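Local coordinates for protein aminoglycoside Nucleotidyltransferase (2")-Ia (Pseudomonas aeruginosa, PDB 5CFU) that confers resistance to kanamycin, gentamicin, tobramycin and related aminoglycosides by adenylating their 2''-hydroxyl group, probably with a divalent metal as cofactor, at residues 28-33 against 59-64; 50-55 against 92-97; 139-144 against 174-179. All coordinates share one frame; numbering follows the deposited sequence.

Interaction 1 (28-33 against 59-64). With BU1 (1,4-butanediol), chain I.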
# COMPACT_ATOMS: atom_id res chain seq x y z
N ASN A 28 -16.87 9.20 1.06
CA ASN A 28 -15.96 9.95 0.19
C ASN A 28 -14.59 10.01 0.86
O ASN A 28 -13.97 11.06 0.89
CB ASN A 28 -16.49 11.38 -0.13
CG ASN A 28 -16.07 11.88 -1.54
OD1 ASN A 28 -14.95 11.62 -2.02
ND2 ASN A 28 -16.96 12.63 -2.19
N LEU A 29 -14.14 8.85 1.36
CA LEU A 29 -12.83 8.71 1.99
C LEU A 29 -11.92 7.95 1.06
O LEU A 29 -12.12 6.74 0.84
CB LEU A 29 -12.93 7.97 3.33
CG LEU A 29 -11.63 7.67 4.08
CD1 LEU A 29 -11.05 8.95 4.73
CD2 LEU A 29 -11.87 6.59 5.12
N PRO A 30 -10.94 8.64 0.47
CA PRO A 30 -10.03 7.91 -0.40
C PRO A 30 -9.12 6.98 0.41
O PRO A 30 -8.66 7.35 1.47
CB PRO A 30 -9.23 9.02 -1.07
CG PRO A 30 -9.20 10.13 -0.06
CD PRO A 30 -10.54 10.05 0.64
N LEU A 31 -8.90 5.77 -0.09
CA LEU A 31 -7.95 4.84 0.51
C LEU A 31 -7.17 4.19 -0.61
O LEU A 31 -7.76 3.82 -1.63
CB LEU A 31 -8.64 3.76 1.33
CG LEU A 31 -9.43 4.19 2.57
CD1 LEU A 31 -10.19 2.98 3.12
CD2 LEU A 31 -8.52 4.80 3.63
N TRP A 32 -5.86 4.05 -0.41
CA TRP A 32 -4.98 3.43 -1.40
C TRP A 32 -4.53 2.07 -0.92
O TRP A 32 -3.95 1.94 0.16
CB TRP A 32 -3.76 4.31 -1.68
CG TRP A 32 -4.13 5.59 -2.37
CD1 TRP A 32 -4.09 5.84 -3.72
CD2 TRP A 32 -4.65 6.77 -1.76
NE1 TRP A 32 -4.56 7.11 -3.98
CE2 TRP A 32 -4.91 7.70 -2.79
CE3 TRP A 32 -4.90 7.15 -0.43
CZ2 TRP A 32 -5.40 8.96 -2.54
CZ3 TRP A 32 -5.39 8.40 -0.19
CH2 TRP A 32 -5.64 9.29 -1.24
N ILE A 33 -4.79 1.07 -1.74
CA ILE A 33 -4.23 -0.25 -1.52
C ILE A 33 -2.73 -0.17 -1.77
O ILE A 33 -2.29 0.48 -2.73
CB ILE A 33 -4.85 -1.31 -2.47
CG1 ILE A 33 -6.37 -1.36 -2.28
CG2 ILE A 33 -4.18 -2.67 -2.26
CD1 ILE A 33 -6.80 -1.67 -0.88
N GLY A 59 -4.19 11.18 6.55
CA GLY A 59 -3.79 11.22 7.95
C GLY A 59 -4.76 11.98 8.85
O GLY A 59 -4.97 11.60 10.00
N GLU A 60 -5.36 13.03 8.31
CA GLU A 60 -6.26 13.86 9.08
C GLU A 60 -7.67 13.28 9.20
O GLU A 60 -8.53 13.88 9.88
CB GLU A 60 -6.29 15.28 8.47
CG GLU A 60 -7.24 15.50 7.31
CD GLU A 60 -6.78 14.91 5.97
OE1 GLU A 60 -5.72 14.25 5.90
OE2 GLU A 60 -7.50 15.14 4.98
N ARG A 61 -7.92 12.13 8.58
CA ARG A 61 -9.22 11.47 8.64
C ARG A 61 -9.09 10.07 9.23
O ARG A 61 -9.91 9.19 8.96
CB ARG A 61 -9.85 11.41 7.25
CG ARG A 61 -9.98 12.80 6.62
CD ARG A 61 -10.64 12.78 5.22
NE ARG A 61 -12.01 12.27 5.23
CZ ARG A 61 -12.74 12.07 4.13
NH1 ARG A 61 -12.25 12.35 2.92
NH2 ARG A 61 -13.96 11.57 4.22
N ARG A 62 -8.06 9.86 10.06
CA ARG A 62 -7.80 8.54 10.63
C ARG A 62 -9.01 8.00 11.38
O ARG A 62 -9.32 6.82 11.29
CB ARG A 62 -6.60 8.57 11.58
CG ARG A 62 -6.38 7.24 12.27
CD ARG A 62 -5.04 7.20 13.01
NE ARG A 62 -5.03 6.11 13.98
CZ ARG A 62 -3.95 5.61 14.57
NH1 ARG A 62 -2.74 6.07 14.26
NH2 ARG A 62 -4.07 4.62 15.45
N GLY A 63 -9.70 8.88 12.11
CA GLY A 63 -10.88 8.49 12.86
C GLY A 63 -11.93 7.83 12.00
O GLY A 63 -12.65 6.93 12.45
N GLU A 64 -12.00 8.24 10.74
CA GLU A 64 -12.98 7.67 9.82
C GLU A 64 -12.60 6.25 9.41
O GLU A 64 -13.46 5.41 9.27
CB GLU A 64 -13.14 8.56 8.59
CG GLU A 64 -13.66 9.97 8.92
CD GLU A 64 -13.92 10.80 7.68
OE1 GLU A 64 -14.63 10.31 6.78
OE2 GLU A 64 -13.39 11.94 7.60
C1 BU1 I . -8.30 13.77 -3.88
C2 BU1 I . -7.49 12.51 -3.66
C3 BU1 I . -6.12 12.64 -4.31
C4 BU1 I . -5.09 12.33 -3.25
O5 BU1 I . -8.10 14.30 -5.19
O6 BU1 I . -3.85 12.08 -3.84
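R61 reaches from the N-cap position of helix 62-71 to the loop that follows helix 12-26, and its guanidinium does most of the bonding between 28-33 and 59-64. The polar part converges on one backbone oxygen. R61 NH1 donates to N28 O at 3.0 Å, close to the guanidinium plane and with an N-H...O angle of 154°, while NH2 adds a weak second bond to the same atom. N28, with positive phi, is the C' residue of a Schellman motif that ends helix 12-26, so R61 holds the chain just where it leaves that helix.

Ionic contacts fix the other edge of the group. E64, one turn on, is gripped side-on, with R61 NE at 2.8 Å from E64 OE2 and R61 NH2 at 2.9 Å from E64 OE1. A bend at chi3 (62°) turns the guanidinium into this position.

Apolar contact comes from L29, whose CD1 lies over one guanidinium face, off centre and 3.5 Å from R61 NE. The other methyl, L29 CD2, meets E64 CB at 4.2 Å.

Held at both edges and covered on one face by a methyl, the guanidinium has little freedom to rotate, and its charge is probably balanced largely by E64.

Interaction 2 (50-55 against 92-97). With MN (manganese (II) ion), chain B; 51H (adenylyl-2"-tobramycin), chain D; POP (pyrophosphate 2-), chain E.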
# COMPACT_ATOMS: atom_id res chain seq x y z
N HIS A 50 -1.23 -13.23 -0.04
CA HIS A 50 -0.78 -12.00 0.62
C HIS A 50 -1.05 -12.16 2.11
O HIS A 50 -2.15 -12.57 2.50
CB HIS A 50 -1.50 -10.78 0.05
CG HIS A 50 -1.33 -10.63 -1.43
ND1 HIS A 50 -0.16 -10.17 -1.99
CD2 HIS A 50 -2.15 -10.93 -2.47
CE1 HIS A 50 -0.28 -10.17 -3.31
NE2 HIS A 50 -1.48 -10.64 -3.62
N ASP A 51 -0.04 -11.89 2.92
CA ASP A 51 -0.15 -12.09 4.36
C ASP A 51 -1.07 -11.08 5.00
O ASP A 51 -1.83 -11.42 5.90
CB ASP A 51 1.23 -12.02 5.03
CG ASP A 51 2.00 -13.32 4.92
OD1 ASP A 51 1.50 -14.26 4.26
OD2 ASP A 51 3.11 -13.39 5.49
N ASP A 52 -1.03 -9.84 4.52
CA ASP A 52 -1.86 -8.78 5.10
C ASP A 52 -2.51 -7.94 4.00
O ASP A 52 -2.32 -8.19 2.81
CB ASP A 52 -1.03 -7.91 6.07
CG ASP A 52 0.00 -7.06 5.37
OD1 ASP A 52 0.11 -7.13 4.13
OD2 ASP A 52 0.73 -6.31 6.06
N ILE A 53 -3.28 -6.96 4.41
CA ILE A 53 -3.79 -5.94 3.52
C ILE A 53 -3.13 -4.62 3.92
O ILE A 53 -3.29 -4.17 5.05
CB ILE A 53 -5.31 -5.80 3.60
CG1 ILE A 53 -5.98 -7.09 3.15
CG2 ILE A 53 -5.80 -4.59 2.79
CD1 ILE A 53 -7.40 -7.28 3.68
N ASP A 54 -2.39 -4.03 3.00
CA ASP A 54 -1.71 -2.76 3.24
C ASP A 54 -2.55 -1.61 2.70
O ASP A 54 -2.99 -1.64 1.55
CB ASP A 54 -0.34 -2.77 2.58
CG ASP A 54 0.51 -3.89 3.07
OD1 ASP A 54 0.90 -3.87 4.26
OD2 ASP A 54 0.78 -4.81 2.26
N LEU A 55 -2.76 -0.59 3.54
CA LEU A 55 -3.60 0.58 3.22
C LEU A 55 -2.89 1.89 3.50
O LEU A 55 -2.13 1.99 4.46
CB LEU A 55 -4.89 0.57 4.03
CG LEU A 55 -5.79 -0.64 3.84
CD1 LEU A 55 -6.90 -0.64 4.85
CD2 LEU A 55 -6.35 -0.64 2.39
N LEU A 92 -5.13 -9.04 8.90
CA LEU A 92 -4.41 -7.87 9.38
C LEU A 92 -4.43 -6.76 8.35
O LEU A 92 -4.22 -6.99 7.15
CB LEU A 92 -2.96 -8.23 9.72
CG LEU A 92 -2.75 -9.10 10.96
CD1 LEU A 92 -1.27 -9.40 11.18
CD2 LEU A 92 -3.34 -8.45 12.21
N LEU A 93 -4.68 -5.56 8.85
CA LEU A 93 -4.69 -4.33 8.06
C LEU A 93 -3.52 -3.47 8.48
O LEU A 93 -3.49 -2.99 9.61
CB LEU A 93 -5.96 -3.55 8.29
CG LEU A 93 -7.14 -3.67 7.34
CD1 LEU A 93 -7.47 -5.11 7.08
CD2 LEU A 93 -8.32 -2.92 7.95
N ASP A 94 -2.57 -3.27 7.59
CA ASP A 94 -1.37 -2.51 7.90
C ASP A 94 -1.55 -1.10 7.31
O ASP A 94 -1.56 -0.95 6.09
CB ASP A 94 -0.15 -3.22 7.33
CG ASP A 94 1.15 -2.68 7.88
OD1 ASP A 94 1.77 -3.35 8.72
OD2 ASP A 94 1.57 -1.58 7.48
N CYS A 95 -1.71 -0.08 8.16
CA CYS A 95 -2.23 1.22 7.72
C CYS A 95 -1.24 2.35 7.94
O CYS A 95 -0.74 2.54 9.05
CB CYS A 95 -3.53 1.54 8.46
SG CYS A 95 -4.78 0.28 8.27
N GLU A 96 -0.98 3.10 6.87
CA GLU A 96 -0.04 4.22 6.90
C GLU A 96 -0.72 5.50 6.45
O GLU A 96 -1.38 5.50 5.43
CB GLU A 96 1.16 3.93 5.99
CG GLU A 96 2.17 5.07 5.94
CD GLU A 96 3.48 4.67 5.27
OE1 GLU A 96 3.44 3.91 4.28
OE2 GLU A 96 4.54 5.14 5.74
N PRO A 97 -0.54 6.61 7.20
CA PRO A 97 -1.14 7.88 6.76
C PRO A 97 -0.43 8.52 5.57
O PRO A 97 0.77 8.31 5.33
CB PRO A 97 -1.00 8.77 7.99
CG PRO A 97 0.24 8.24 8.69
CD PRO A 97 0.18 6.76 8.48
MN MN B . 1.45 -6.90 2.61
O8 51H D . 4.95 -7.30 4.63
P 51H D . 4.36 -6.04 4.17
O7 51H D . 2.95 -6.13 3.68
O9 51H D . 5.21 -5.41 3.01
C14 51H D . 4.77 -4.24 2.30
C15 51H D . 5.99 -3.72 1.59
C18 51H D . 6.68 -4.75 0.70
O12 51H D . 6.24 -4.58 -0.64
C17 51H D . 8.16 -4.42 0.87
O11 51H D . 8.58 -3.42 -0.04
C16 51H D . 8.22 -3.87 2.29
N4 51H D . 8.51 -4.85 3.32
C21 51H D . 9.19 -4.63 4.49
N6 51H D . 9.80 -3.50 4.86
C22 51H D . 10.37 -3.64 6.07
N7 51H D . 10.37 -4.71 6.87
C23 51H D . 9.75 -5.84 6.46
N8 51H D . 9.74 -6.90 7.28
C20 51H D . 9.12 -5.81 5.20
N5 51H D . 8.42 -6.78 4.49
C19 51H D . 8.09 -6.16 3.39
O10 51H D . 6.96 -3.31 2.58
O6 51H D . 4.39 -4.94 5.31
C13 51H D . 5.47 -4.92 6.26
C12 51H D . 4.91 -5.20 7.65
N3 51H D . 4.17 -6.48 7.66
C11 51H D . 6.05 -5.19 8.67
O5 51H D . 5.54 -5.42 9.98
C9 51H D . 6.73 -3.83 8.58
C10 51H D . 7.91 -3.68 9.52
O4 51H D . 8.27 -2.32 9.63
O3 51H D . 7.24 -3.59 7.26
C8 51H D . 6.25 -3.63 6.23
O2 51H D . 5.35 -2.57 6.40
C7 51H D . 5.54 -1.42 5.56
C6 51H D . 4.18 -0.73 5.45
N2 51H D . 3.15 -1.66 4.97
C5 51H D . 4.32 0.48 4.53
C4 51H D . 5.39 1.47 5.03
N1 51H D . 5.59 2.53 4.04
C24 51H D . 6.57 -0.48 6.15
O13 51H D . 7.85 -1.11 6.27
C3 51H D . 6.72 0.74 5.25
O1 51H D . 7.62 1.67 5.89
C2 51H D . 8.63 2.25 5.10
O 51H D . 8.31 3.60 4.80
C25 51H D . 9.95 2.14 5.85
N9 51H D . 10.28 0.76 6.22
C26 51H D . 9.87 3.03 7.10
C27 51H D . 9.50 4.46 6.75
O14 51H D . 9.31 5.24 7.94
C1 51H D . 8.23 4.51 5.92
C 51H D . 7.98 5.89 5.37
N 51H D . 6.89 6.04 4.39
P1 POP E . 2.89 -8.24 0.16
O1 POP E . 3.76 -8.09 -1.07
O2 POP E . 1.60 -9.01 -0.09
O3 POP E . 2.71 -6.96 0.97
O POP E . 3.75 -9.23 1.08
P2 POP E . 3.20 -9.84 2.48
O4 POP E . 4.44 -9.91 3.35
O5 POP E . 2.07 -8.94 2.95
O6 POP E . 2.65 -11.20 2.10
O HOH W 1 -3.97 -11.08 7.37
O HOH W 2 1.91 -6.02 8.54
O HOH W 3 -0.22 -7.53 1.29
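Three carboxylates, those of D52, D54 and D94, are grouped where strand 53-58 runs beside strand 91-100, with the H50 imidazole nearby. The imidazole takes pyrophosphate O2 at its edge, in the ring plane, with H50 ND1 donating over 2.8 Å; NE2 on its other side is bonded to D40. The carboxylates of D52 and D94 are turned 53° apart, and D52 OD2 and D94 OD1 stay 4.1 Å from each other. Water 2 lies between them, donating to D52 OD2 and D94 OD1 and accepting from N3 of the adenylyl-tobramycin; D94 OD1 is also bonded to Y82.

Manganese is bound by D52 OD1 at 2.0 Å and D54 OD2 at 2.2 Å, and ligand O7, pyrophosphate O3 and O5 and water 3 bring the ligands to six. D52 reaches it with CG between its own backbone N and carbonyl carbon. D94 OD2 and the E96 carboxylate instead accept from amines of the tobramycin part, E96 OE1 lying 2.6 Å from ligand N1.

Four nearly straight backbone bonds join the strands: I53 N to L92 O, D94 N to I53 O, L55 N to D94 O and E96 N to L55 O. This is parallel register, with segment axes 19° apart. On the face away from the metal, I53 CD1 meets L93 CD1 at 4.0 Å, and L55 CD1 packs on L93 CG and C95 SG.

An Asp-x-Asp pair, D52 and D54, binds this manganese where strand 53-58 begins, and a third acid, D94, stands beside them on the neighbouring strand, turned to the tobramycin part; D94 is a ligand of a second manganese seen in this protein. Such a trio is the active-site signature of the nucleotidyltransferase fold.

Interaction 3 (139-144 against 174-179). With 51H (adenylyl-2"-tobramycin), chain D; BU1 (1,4-butanediol), chain G.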
# COMPACT_ATOMS: atom_id res chain seq x y z
N ASP A 139 9.45 1.30 -1.05
CA ASP A 139 9.42 0.56 0.19
C ASP A 139 10.31 -0.68 0.16
O ASP A 139 10.79 -1.10 1.20
CB ASP A 139 7.97 0.17 0.55
CG ASP A 139 7.29 1.21 1.43
OD1 ASP A 139 7.98 2.14 1.89
OD2 ASP A 139 6.06 1.10 1.65
N TYR A 140 10.57 -1.24 -1.02
CA TYR A 140 11.59 -2.30 -1.14
C TYR A 140 12.99 -1.78 -0.90
O TYR A 140 13.84 -2.51 -0.39
CB TYR A 140 11.52 -2.98 -2.52
CG TYR A 140 10.43 -4.03 -2.60
CD1 TYR A 140 10.58 -5.24 -1.96
CD2 TYR A 140 9.24 -3.79 -3.28
CE1 TYR A 140 9.60 -6.19 -2.03
CE2 TYR A 140 8.25 -4.74 -3.34
CZ TYR A 140 8.43 -5.94 -2.71
OH TYR A 140 7.45 -6.90 -2.76
N PHE A 141 13.25 -0.53 -1.27
CA PHE A 141 14.56 0.06 -0.99
C PHE A 141 14.78 0.18 0.52
O PHE A 141 15.85 -0.17 1.04
CB PHE A 141 14.69 1.44 -1.64
CG PHE A 141 14.62 1.42 -3.14
CD1 PHE A 141 14.93 0.29 -3.88
CD2 PHE A 141 14.26 2.57 -3.82
CE1 PHE A 141 14.89 0.30 -5.26
CE2 PHE A 141 14.21 2.59 -5.20
CZ PHE A 141 14.52 1.47 -5.93
N TYR A 142 13.78 0.69 1.24
CA TYR A 142 13.84 0.70 2.69
C TYR A 142 14.08 -0.69 3.26
O TYR A 142 14.88 -0.89 4.17
CB TYR A 142 12.56 1.23 3.30
CG TYR A 142 12.35 2.71 3.24
CD1 TYR A 142 13.24 3.58 3.83
CD2 TYR A 142 11.20 3.22 2.68
CE1 TYR A 142 13.01 4.94 3.80
CE2 TYR A 142 10.95 4.55 2.66
CZ TYR A 142 11.85 5.41 3.22
OH TYR A 142 11.58 6.76 3.17
N TYR A 143 13.32 -1.65 2.73
CA TYR A 143 13.38 -3.03 3.18
C TYR A 143 14.81 -3.55 3.03
O TYR A 143 15.36 -4.17 3.94
CB TYR A 143 12.37 -3.86 2.38
CG TYR A 143 12.16 -5.28 2.84
CD1 TYR A 143 12.48 -5.69 4.12
CD2 TYR A 143 11.63 -6.21 1.96
CE1 TYR A 143 12.28 -7.00 4.51
CE2 TYR A 143 11.43 -7.51 2.33
CZ TYR A 143 11.76 -7.90 3.61
OH TYR A 143 11.54 -9.20 3.99
N ALA A 144 15.42 -3.24 1.90
CA ALA A 144 16.81 -3.63 1.66
C ALA A 144 17.79 -3.03 2.67
O ALA A 144 18.80 -3.66 2.97
CB ALA A 144 17.22 -3.23 0.22
N VAL A 174 17.11 4.68 -11.74
CA VAL A 174 17.18 6.09 -11.41
C VAL A 174 16.58 6.32 -10.02
O VAL A 174 17.13 7.06 -9.21
CB VAL A 174 16.47 6.93 -12.47
CG1 VAL A 174 16.37 8.35 -12.04
CG2 VAL A 174 17.22 6.84 -13.82
N LEU A 175 15.46 5.67 -9.74
CA LEU A 175 14.80 5.81 -8.43
C LEU A 175 15.66 5.30 -7.28
O LEU A 175 15.68 5.88 -6.20
CB LEU A 175 13.46 5.07 -8.44
CG LEU A 175 12.52 5.39 -7.28
CD1 LEU A 175 11.95 6.78 -7.44
CD2 LEU A 175 11.38 4.38 -7.19
N ARG A 176 16.34 4.19 -7.51
CA ARG A 176 17.24 3.64 -6.53
C ARG A 176 18.39 4.60 -6.25
O ARG A 176 18.83 4.74 -5.11
CB ARG A 176 17.79 2.29 -7.03
CG ARG A 176 18.50 1.47 -5.97
CD ARG A 176 19.39 0.37 -6.61
NE ARG A 176 18.72 -0.41 -7.66
CZ ARG A 176 19.11 -0.52 -8.94
NH1 ARG A 176 18.40 -1.27 -9.78
NH2 ARG A 176 20.19 0.12 -9.40
N ALA A 177 18.89 5.24 -7.30
CA ALA A 177 19.99 6.20 -7.15
C ALA A 177 19.52 7.41 -6.32
O ALA A 177 20.26 7.96 -5.49
CB ALA A 177 20.51 6.66 -8.51
N ALA A 178 18.28 7.81 -6.55
CA ALA A 178 17.69 8.92 -5.82
C ALA A 178 17.52 8.56 -4.34
O ALA A 178 17.82 9.38 -3.47
CB ALA A 178 16.39 9.32 -6.42
N PHE A 179 17.03 7.35 -4.08
CA PHE A 179 16.94 6.82 -2.72
C PHE A 179 18.31 6.83 -2.02
O PHE A 179 18.43 7.29 -0.88
CB PHE A 179 16.38 5.39 -2.74
CG PHE A 179 16.17 4.79 -1.37
CD1 PHE A 179 17.19 4.09 -0.73
CD2 PHE A 179 14.95 4.93 -0.73
CE1 PHE A 179 16.99 3.55 0.53
CE2 PHE A 179 14.75 4.41 0.55
CZ PHE A 179 15.76 3.70 1.17
O8 51H D . 4.95 -7.30 4.63
P 51H D . 4.36 -6.04 4.17
O7 51H D . 2.95 -6.13 3.68
O9 51H D . 5.21 -5.41 3.01
C14 51H D . 4.77 -4.24 2.30
C15 51H D . 5.99 -3.72 1.59
C18 51H D . 6.68 -4.75 0.70
O12 51H D . 6.24 -4.58 -0.64
C17 51H D . 8.16 -4.42 0.87
O11 51H D . 8.58 -3.42 -0.04
C16 51H D . 8.22 -3.87 2.29
N4 51H D . 8.51 -4.85 3.32
C21 51H D . 9.19 -4.63 4.49
N6 51H D . 9.80 -3.50 4.86
C22 51H D . 10.37 -3.64 6.07
N7 51H D . 10.37 -4.71 6.87
C23 51H D . 9.75 -5.84 6.46
N8 51H D . 9.74 -6.90 7.28
C20 51H D . 9.12 -5.81 5.20
N5 51H D . 8.42 -6.78 4.49
C19 51H D . 8.09 -6.16 3.39
O10 51H D . 6.96 -3.31 2.58
O6 51H D . 4.39 -4.94 5.31
C13 51H D . 5.47 -4.92 6.26
C12 51H D . 4.91 -5.20 7.65
N3 51H D . 4.17 -6.48 7.66
C11 51H D . 6.05 -5.19 8.67
O5 51H D . 5.54 -5.42 9.98
C9 51H D . 6.73 -3.83 8.58
C10 51H D . 7.91 -3.68 9.52
O4 51H D . 8.27 -2.32 9.63
O3 51H D . 7.24 -3.59 7.26
C8 51H D . 6.25 -3.63 6.23
O2 51H D . 5.35 -2.57 6.40
C7 51H D . 5.54 -1.42 5.56
C6 51H D . 4.18 -0.73 5.45
N2 51H D . 3.15 -1.66 4.97
C5 51H D . 4.32 0.48 4.53
C4 51H D . 5.39 1.47 5.03
N1 51H D . 5.59 2.53 4.04
C24 51H D . 6.57 -0.48 6.15
O13 51H D . 7.85 -1.11 6.27
C3 51H D . 6.72 0.74 5.25
O1 51H D . 7.62 1.67 5.89
C2 51H D . 8.63 2.25 5.10
O 51H D . 8.31 3.60 4.80
C25 51H D . 9.95 2.14 5.85
N9 51H D . 10.28 0.76 6.22
C26 51H D . 9.87 3.03 7.10
C27 51H D . 9.50 4.46 6.75
O14 51H D . 9.31 5.24 7.94
C1 51H D . 8.23 4.51 5.92
C 51H D . 7.98 5.89 5.37
N 51H D . 6.89 6.04 4.39
C1 BU1 G . 10.81 10.98 -9.67
C2 BU1 G . 12.03 10.32 -10.27
C3 BU1 G . 11.64 9.22 -11.25
C4 BU1 G . 12.40 7.93 -10.94
O5 BU1 G . 10.50 10.39 -8.39
O6 BU1 G . 12.35 7.05 -12.06
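F141 points toward helix 169-182, and it and F179 reach across between segment axes that approach to 10.6 Å. With CG anti to its carbonyl carbon (chi1 -63°), the F141 ring is carried out over the backbone of the facing helix, where F141 CE2 comes within 3.5 Å of R176 CA. R176 CG lies over one face of this ring in a CH-pi contact, offset toward the rim. L175 touches the same end, L175 CG being 3.9 Å from F141 CE2.

F179 reaches back in the opposite direction. Its CG is anti to the backbone N, which sends the ring between F141 and Y142. F141 CB sits above the centre of the F179 ring, 3.5 Å from the centroid and almost on the ring normal. The two phenylalanine rings themselves meet obliquely. F179 then turns an edge to the face of Y142 in a T-shaped pair, with centroids 5.1 Å apart and planes at 82°. No hydrogen bond links the segments, so aromatic and aliphatic contacts carry the interface.

Y142 is covered on both faces: F179 CE2 lies over one, and C25 of the adenylyl-tobramycin over the other. Its hydroxyl is hydrogen-bonded to Y183. On the ligand side of the same helix, Y143 places its ring over the adenine, and D139 OD2 accepts from ligand N1 at 2.8 Å.

Helix 133-146 thus stands between the bound product and helix 169-182, the segments crossing at -52°. W138 adds to the aromatic cluster from within helix 133-146, while Y160 of helix 154-167 packs on F141.

Interactions 1 and 2 have centres 13 Å apart, and their segments alternate along the chain: strand 53-58, part of interaction 2, leads through the turn at 59-61 into helix 62-71 of interaction 1. They also touch directly, I33 CD1 lying 3.5 Å from L55 CD2, because strands 32-34 and 53-58 are neighbours in the mixed sheet. Interaction 3 follows both in the sequence and belongs to the C-terminal helices. Its centre is about 20 Å from that of interaction 2 and about 26 Å from that of interaction 1, on the opposite side of the chain's centre from the latter. Interactions 2 and 3 do not touch, yet both hold the adenylyl-tobramycin: the product lies between the metal-bearing sheet and helix 133-146.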